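Local coordinates for protein BIFUNCTIONAL PROTEIN Proline utilization A (PutA) (Corynebacterium freiburgense, PDB 5UX5) that oxidises proline to glutamate in two steps, pairing an FAD-dependent proline dehydrogenase with an NAD-dependent aldehyde dehydrogenase on one chain, at residues L216-L221 with E252-G257; F281-A286 with P340-V345. All blocks are in the same frame, centred on the assembly; numbering follows the deposited sequence.

In the fold
Both contacts lie in the proline dehydrogenase (beta-alpha)8 (TIM) barrel, parallel strands alternating with outer helices, and they follow one another along the chain without overlap. Interaction 1 comes first: it joins helix 202-221 to the loop after the next helix, 239-251, and so closes a loop that holds strand 228-232. From there the chain passes through strand 260-265 into helix 271-287, where interaction 2 opens; it closes at the loop leading into strand 345-350, having enclosed strand 293-298 and helices 303-313 and 323-337. Their centres are about 19 Å apart, and R285, on segment 281-286, places its NH1 3.0 Å from F255 O, so the two sites touch.

Interaction 1 of 2, residues L216-L221 with E252-G257; sequences LYRLAL and EEEFLG
The C-terminal part of helix 202-221 faces the loop that leads from helix 239-251 to strand 260-265, a helix-to-loop contact on the outer layer of the proline dehydrogenase TIM barrel. The backbones stay well apart, Y217 CA and F255 CA being 7.7 Å from each other, so side chains bridge the gap. F255 is central to the contact. Its CG lies anti to the carbonyl carbon (chi1 -57°), and the ring reaches the helix with its CE1 corner, 3.5 Å from Y217 CB. A large flat apolar group suits this buried place, where L249 of helix 239-251 also touches it. The Y217 ring turns its edge to the face of F255 in a T-shaped pair, centroids 6.0 Å apart and planes at 63°; Y217 itself packs inward on I229 and L231 of strand 228-232. One turn on, the branched end of L221 crosses the phenyl ring at about a right angle, with CD1 3.7 Å from F255 CD1 and also against the backbone oxygen of E254. On the more open side two long, charged chains close the contact. E254 extends fully, its CG anti to the backbone N and lying over the centre of one face of the F255 ring; this extended course carries the carboxylate across to R218. R218 runs extended from CG to NE and meets E254 at about a right angle, guanidinium and carboxylate nearly coplanar. The salt bridge uses the syn lone pair of E254 OE2, which accepts the hydrogen bond from R218 NE at 2.5 Å, bent to 143° at the hydrogen.

Interaction 2 of 2, residues F281-A286 with P340-V345; sequences FAKRRA and PEHENV
Apolar packing, an amide contact and a salt bridge join helix 271-287 of the proline dehydrogenase (beta-alpha)8 barrel to the loop that turns into strand 345-350. The apolar part lies deepest. A282 presents only a methyl group, which lets the loop come close: A282 CA and N344 CA are 5.7 Å apart, and A282 CB meets V345 CG2 at 3.5 Å. V345 begins the strand, and both residues also touch I293 of the adjacent strand 293-298. The amide contact follows from a type I turn, H342 to V345, closed by V345 N hydrogen-bonded to H342 O. N344 sits at its third position, CG anti to the carbonyl carbon (chi1 -71°), and lays its flat amide against the small side chain of A286, with ND2 3.2 Å from A286 CB. The charged part lies further out. K283 stretches fully beyond CG, crossing the H342 side chain obliquely, so that its CE lies 3.6 Å from H342 ND1. Over one face of that imidazole, offset toward the rim, lies CG of E341; the ring also meets that of Y336 at the end of helix 323-337. Length suits both charged residues, since each must span from its backbone to a meeting point near the H342 ring. E341 is likewise extended, and its OE1 uses the anti lone pair to accept the hydrogen bond of the salt bridge from K283 NZ, at 2.9 Å.

Interaction 1 of 2, residues L216-L221 with E252-G257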
loop_
_atom_site.group_PDB
_atom_site.type_symbol
_atom_site.label_atom_id
_atom_site.label_comp_id
_atom_site.label_asym_id
_atom_site.label_seq_id
_atom_site.Cartn_x
_atom_site.Cartn_y
_atom_site.Cartn_z
ATOM N N LEU A 216 33.398 -7.694 2.929
ATOM C CA LEU A 216 33.064 -9.117 2.889
ATOM C C LEU A 216 33.797 -9.842 1.760
ATOM O O LEU A 216 34.251 -10.978 1.936
ATOM C CB LEU A 216 31.562 -9.302 2.723
ATOM C CG LEU A 216 31.222 -10.775 2.525
ATOM C CD1 LEU A 216 31.331 -11.504 3.858
ATOM C CD2 LEU A 216 29.881 -10.984 1.865
ATOM N N TYR A 217 33.886 -9.222 0.582
ATOM C CA TYR A 217 34.558 -9.866 -0.540
ATOM C C TYR A 217 36.070 -9.875 -0.356
ATOM O O TYR A 217 36.740 -10.813 -0.787
ATOM C CB TYR A 217 34.167 -9.170 -1.844
ATOM C CG TYR A 217 32.768 -9.498 -2.337
ATOM C CD1 TYR A 217 31.645 -8.855 -1.806
ATOM C CD2 TYR A 217 32.568 -10.439 -3.340
ATOM C CE1 TYR A 217 30.374 -9.148 -2.248
ATOM C CE2 TYR A 217 31.309 -10.735 -3.789
ATOM C CZ TYR A 217 30.207 -10.085 -3.242
ATOM O OH TYR A 217 28.942 -10.387 -3.695
ATOM N N ARG A 218 36.617 -8.863 0.308
ATOM C CA ARG A 218 38.031 -8.877 0.647
ATOM C C ARG A 218 38.360 -10.078 1.506
ATOM O O ARG A 218 39.456 -10.653 1.388
ATOM C CB ARG A 218 38.391 -7.599 1.383
ATOM C CG ARG A 218 38.520 -6.455 0.471
ATOM C CD ARG A 218 38.713 -5.213 1.215
ATOM N NE ARG A 218 38.439 -4.111 0.321
ATOM C CZ ARG A 218 37.986 -2.946 0.738
ATOM N NH1 ARG A 218 37.784 -2.773 2.037
ATOM N NH2 ARG A 218 37.730 -1.971 -0.131
ATOM N N LEU A 219 37.452 -10.423 2.434
ATOM C CA LEU A 219 37.693 -11.584 3.284
ATOM C C LEU A 219 37.825 -12.861 2.475
ATOM O O LEU A 219 38.606 -13.747 2.847
ATOM C CB LEU A 219 36.586 -11.751 4.313
ATOM C CG LEU A 219 36.506 -10.750 5.461
ATOM C CD1 LEU A 219 35.461 -11.275 6.403
ATOM C CD2 LEU A 219 37.825 -10.566 6.191
ATOM N N ALA A 220 37.133 -12.942 1.335
ATOM C CA ALA A 220 37.273 -14.087 0.443
ATOM C C ALA A 220 38.558 -14.039 -0.376
ATOM O O ALA A 220 38.977 -15.075 -0.896
ATOM C CB ALA A 220 36.073 -14.174 -0.501
ATOM N N LEU A 221 39.171 -12.860 -0.530
ATOM C CA LEU A 221 40.472 -12.749 -1.181
ATOM C C LEU A 221 41.634 -13.053 -0.240
ATOM O O LEU A 221 42.735 -13.323 -0.722
ATOM C CB LEU A 221 40.677 -11.342 -1.751
ATOM C CG LEU A 221 39.815 -10.758 -2.864
ATOM C CD1 LEU A 221 40.207 -9.305 -3.112
ATOM C CD2 LEU A 221 39.947 -11.575 -4.141
ATOM N N GLU A 252 35.862 -4.469 -10.552
ATOM C CA GLU A 252 36.831 -3.628 -9.864
ATOM C C GLU A 252 38.182 -4.328 -9.812
ATOM O O GLU A 252 38.252 -5.552 -9.686
ATOM C CB GLU A 252 36.328 -3.310 -8.460
ATOM C CG GLU A 252 35.159 -2.410 -8.485
ATOM C CD GLU A 252 34.559 -2.162 -7.119
ATOM O OE1 GLU A 252 35.219 -2.458 -6.092
ATOM O OE2 GLU A 252 33.404 -1.675 -7.087
ATOM N N GLU A 253 39.261 -3.550 -9.955
ATOM C CA GLU A 253 40.593 -4.155 -10.029
ATOM C C GLU A 253 40.828 -5.109 -8.871
ATOM O O GLU A 253 41.292 -6.237 -9.057
ATOM C CB GLU A 253 41.653 -3.058 -10.032
ATOM C CG GLU A 253 42.951 -3.380 -10.703
ATOM C CD GLU A 253 43.998 -2.359 -10.299
ATOM O OE1 GLU A 253 45.171 -2.456 -10.739
ATOM O OE2 GLU A 253 43.629 -1.452 -9.519
ATOM N N GLU A 254 40.396 -4.708 -7.689
ATOM C CA GLU A 254 40.612 -5.492 -6.487
ATOM C C GLU A 254 40.011 -6.891 -6.614
ATOM O O GLU A 254 40.614 -7.874 -6.176
ATOM C CB GLU A 254 39.999 -4.717 -5.325
ATOM C CG GLU A 254 40.089 -5.320 -3.978
ATOM C CD GLU A 254 39.395 -4.441 -2.951
ATOM O OE1 GLU A 254 38.546 -3.591 -3.342
ATOM O OE2 GLU A 254 39.748 -4.559 -1.756
ATOM N N PHE A 255 38.839 -7.008 -7.239
ATOM C CA PHE A 255 38.082 -8.251 -7.227
ATOM C C PHE A 255 38.082 -8.965 -8.562
ATOM O O PHE A 255 37.320 -9.917 -8.739
ATOM C CB PHE A 255 36.643 -7.989 -6.790
ATOM C CG PHE A 255 36.530 -7.333 -5.446
ATOM C CD1 PHE A 255 36.980 -7.979 -4.302
ATOM C CD2 PHE A 255 35.967 -6.069 -5.325
ATOM C CE1 PHE A 255 36.885 -7.368 -3.052
ATOM C CE2 PHE A 255 35.849 -5.454 -4.078
ATOM C CZ PHE A 255 36.315 -6.107 -2.941
ATOM N N LEU A 256 38.939 -8.559 -9.494
ATOM C CA LEU A 256 38.829 -9.073 -10.852
ATOM C C LEU A 256 39.056 -10.580 -10.913
ATOM O O LEU A 256 38.487 -11.253 -11.779
ATOM C CB LEU A 256 39.829 -8.364 -11.762
ATOM C CG LEU A 256 39.496 -8.564 -13.253
ATOM C CD1 LEU A 256 38.013 -8.226 -13.568
ATOM C CD2 LEU A 256 40.459 -7.869 -14.218
ATOM N N GLY A 257 39.831 -11.139 -9.983
ATOM C CA GLY A 257 40.100 -12.566 -10.041
ATOM C C GLY A 257 39.346 -13.437 -9.056
ATOM O O GLY A 257 39.726 -14.592 -8.846
#

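Interaction 2 of 2, residues F281-A286 with P340-V345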
loop_
_atom_site.group_PDB
_atom_site.type_symbol
_atom_site.label_atom_id
_atom_site.label_comp_id
_atom_site.label_asym_id
_atom_site.label_seq_id
_atom_site.Cartn_x
_atom_site.Cartn_y
_atom_site.Cartn_z
ATOM N N PHE A 281 28.515 -10.959 -20.055
ATOM C CA PHE A 281 29.343 -10.314 -19.035
ATOM C C PHE A 281 30.540 -11.189 -18.665
ATOM O O PHE A 281 31.669 -10.703 -18.521
ATOM C CB PHE A 281 28.508 -10.000 -17.785
ATOM C CG PHE A 281 29.332 -9.552 -16.637
ATOM C CD1 PHE A 281 29.828 -8.260 -16.601
ATOM C CD2 PHE A 281 29.686 -10.426 -15.637
ATOM C CE1 PHE A 281 30.642 -7.835 -15.568
ATOM C CE2 PHE A 281 30.490 -10.006 -14.594
ATOM C CZ PHE A 281 30.969 -8.708 -14.560
ATOM N N ALA A 282 30.304 -12.487 -18.494
ATOM C CA ALA A 282 31.390 -13.403 -18.186
ATOM C C ALA A 282 32.423 -13.465 -19.307
ATOM O O ALA A 282 33.606 -13.703 -19.043
ATOM C CB ALA A 282 30.819 -14.795 -17.910
ATOM N N LYS A 283 32.002 -13.290 -20.560
ATOM C CA LYS A 283 32.969 -13.260 -21.654
ATOM C C LYS A 283 33.785 -11.972 -21.621
ATOM O O LYS A 283 35.007 -11.983 -21.831
ATOM C CB LYS A 283 32.245 -13.413 -22.991
ATOM C CG LYS A 283 31.609 -14.774 -23.201
ATOM C CD LYS A 283 30.745 -14.769 -24.438
ATOM C CE LYS A 283 30.157 -16.139 -24.716
ATOM N NZ LYS A 283 29.361 -16.145 -25.985
ATOM N N ARG A 284 33.116 -10.856 -21.345
ATOM C CA ARG A 284 33.796 -9.583 -21.196
ATOM C C ARG A 284 34.790 -9.638 -20.032
ATOM O O ARG A 284 35.916 -9.129 -20.140
ATOM C CB ARG A 284 32.728 -8.496 -21.029
ATOM C CG ARG A 284 33.176 -7.039 -20.899
ATOM C CD ARG A 284 32.043 -6.176 -20.260
ATOM N NE ARG A 284 32.575 -5.266 -19.244
ATOM C CZ ARG A 284 31.891 -4.776 -18.216
ATOM N NH1 ARG A 284 30.616 -5.101 -18.040
ATOM N NH2 ARG A 284 32.494 -3.964 -17.354
ATOM N N ARG A 285 34.412 -10.303 -18.930
ATOM C CA ARG A 285 35.292 -10.375 -17.764
ATOM C C ARG A 285 36.513 -11.217 -18.052
ATOM O O ARG A 285 37.641 -10.785 -17.804
ATOM C CB ARG A 285 34.556 -10.948 -16.558
ATOM C CG ARG A 285 35.207 -10.624 -15.233
ATOM C CD ARG A 285 34.575 -11.418 -14.129
ATOM N NE ARG A 285 34.930 -10.943 -12.791
ATOM C CZ ARG A 285 35.031 -11.737 -11.732
ATOM N NH1 ARG A 285 35.339 -11.226 -10.550
ATOM N NH2 ARG A 285 34.849 -13.048 -11.857
ATOM N N ALA A 286 36.305 -12.427 -18.574
ATOM C CA ALA A 286 37.429 -13.291 -18.920
ATOM C C ALA A 286 38.401 -12.572 -19.829
ATOM O O ALA A 286 39.614 -12.630 -19.626
ATOM C CB ALA A 286 36.935 -14.563 -19.597
ATOM N N PRO A 340 30.228 -25.291 -24.201
ATOM C CA PRO A 340 31.603 -24.776 -24.174
ATOM C C PRO A 340 31.665 -23.293 -24.480
ATOM O O PRO A 340 32.535 -22.598 -23.943
ATOM C CB PRO A 340 32.325 -25.630 -25.230
ATOM C CG PRO A 340 31.498 -26.841 -25.365
ATOM C CD PRO A 340 30.072 -26.421 -25.121
ATOM N N GLU A 341 30.727 -22.775 -25.274
ATOM C CA GLU A 341 30.684 -21.340 -25.539
ATOM C C GLU A 341 30.698 -20.526 -24.242
ATOM O O GLU A 341 31.256 -19.420 -24.202
ATOM C CB GLU A 341 29.439 -21.002 -26.373
ATOM C CG GLU A 341 29.270 -19.514 -26.617
ATOM C CD GLU A 341 28.081 -19.154 -27.492
ATOM O OE1 GLU A 341 27.908 -17.939 -27.755
ATOM O OE2 GLU A 341 27.333 -20.068 -27.922
ATOM N N HIS A 342 30.089 -21.047 -23.180
ATOM C CA HIS A 342 29.983 -20.339 -21.910
ATOM C C HIS A 342 30.809 -21.002 -20.810
ATOM O O HIS A 342 30.356 -21.131 -19.673
ATOM C CB HIS A 342 28.514 -20.213 -21.486
ATOM C CG HIS A 342 27.637 -19.569 -22.516
ATOM N ND1 HIS A 342 27.869 -18.297 -23.000
ATOM C CD2 HIS A 342 26.527 -20.016 -23.151
ATOM C CE1 HIS A 342 26.940 -17.992 -23.893
ATOM N NE2 HIS A 342 26.114 -19.017 -24.004
ATOM N N GLU A 343 32.042 -21.400 -21.126
ATOM C CA GLU A 343 32.941 -21.965 -20.117
ATOM C C GLU A 343 33.142 -21.036 -18.918
ATOM O O GLU A 343 33.456 -21.515 -17.823
ATOM C CB GLU A 343 34.306 -22.306 -20.742
ATOM N N ASN A 344 32.923 -19.733 -19.075
ATOM C CA ASN A 344 33.187 -18.815 -17.980
ATOM C C ASN A 344 32.028 -18.683 -17.004
ATOM O O ASN A 344 32.185 -18.035 -15.964
ATOM C CB ASN A 344 33.560 -17.455 -18.545
ATOM C CG ASN A 344 34.926 -17.478 -19.173
ATOM O OD1 ASN A 344 35.869 -17.947 -18.548
ATOM N ND2 ASN A 344 35.047 -17.006 -20.414
ATOM N N VAL A 345 30.905 -19.340 -17.269
ATOM C CA VAL A 345 29.744 -19.334 -16.389
ATOM C C VAL A 345 29.586 -20.754 -15.861
ATOM O O VAL A 345 29.065 -21.631 -16.561
ATOM C CB VAL A 345 28.473 -18.859 -17.108
ATOM C CG1 VAL A 345 27.393 -18.514 -16.087
ATOM C CG2 VAL A 345 28.767 -17.657 -17.985
#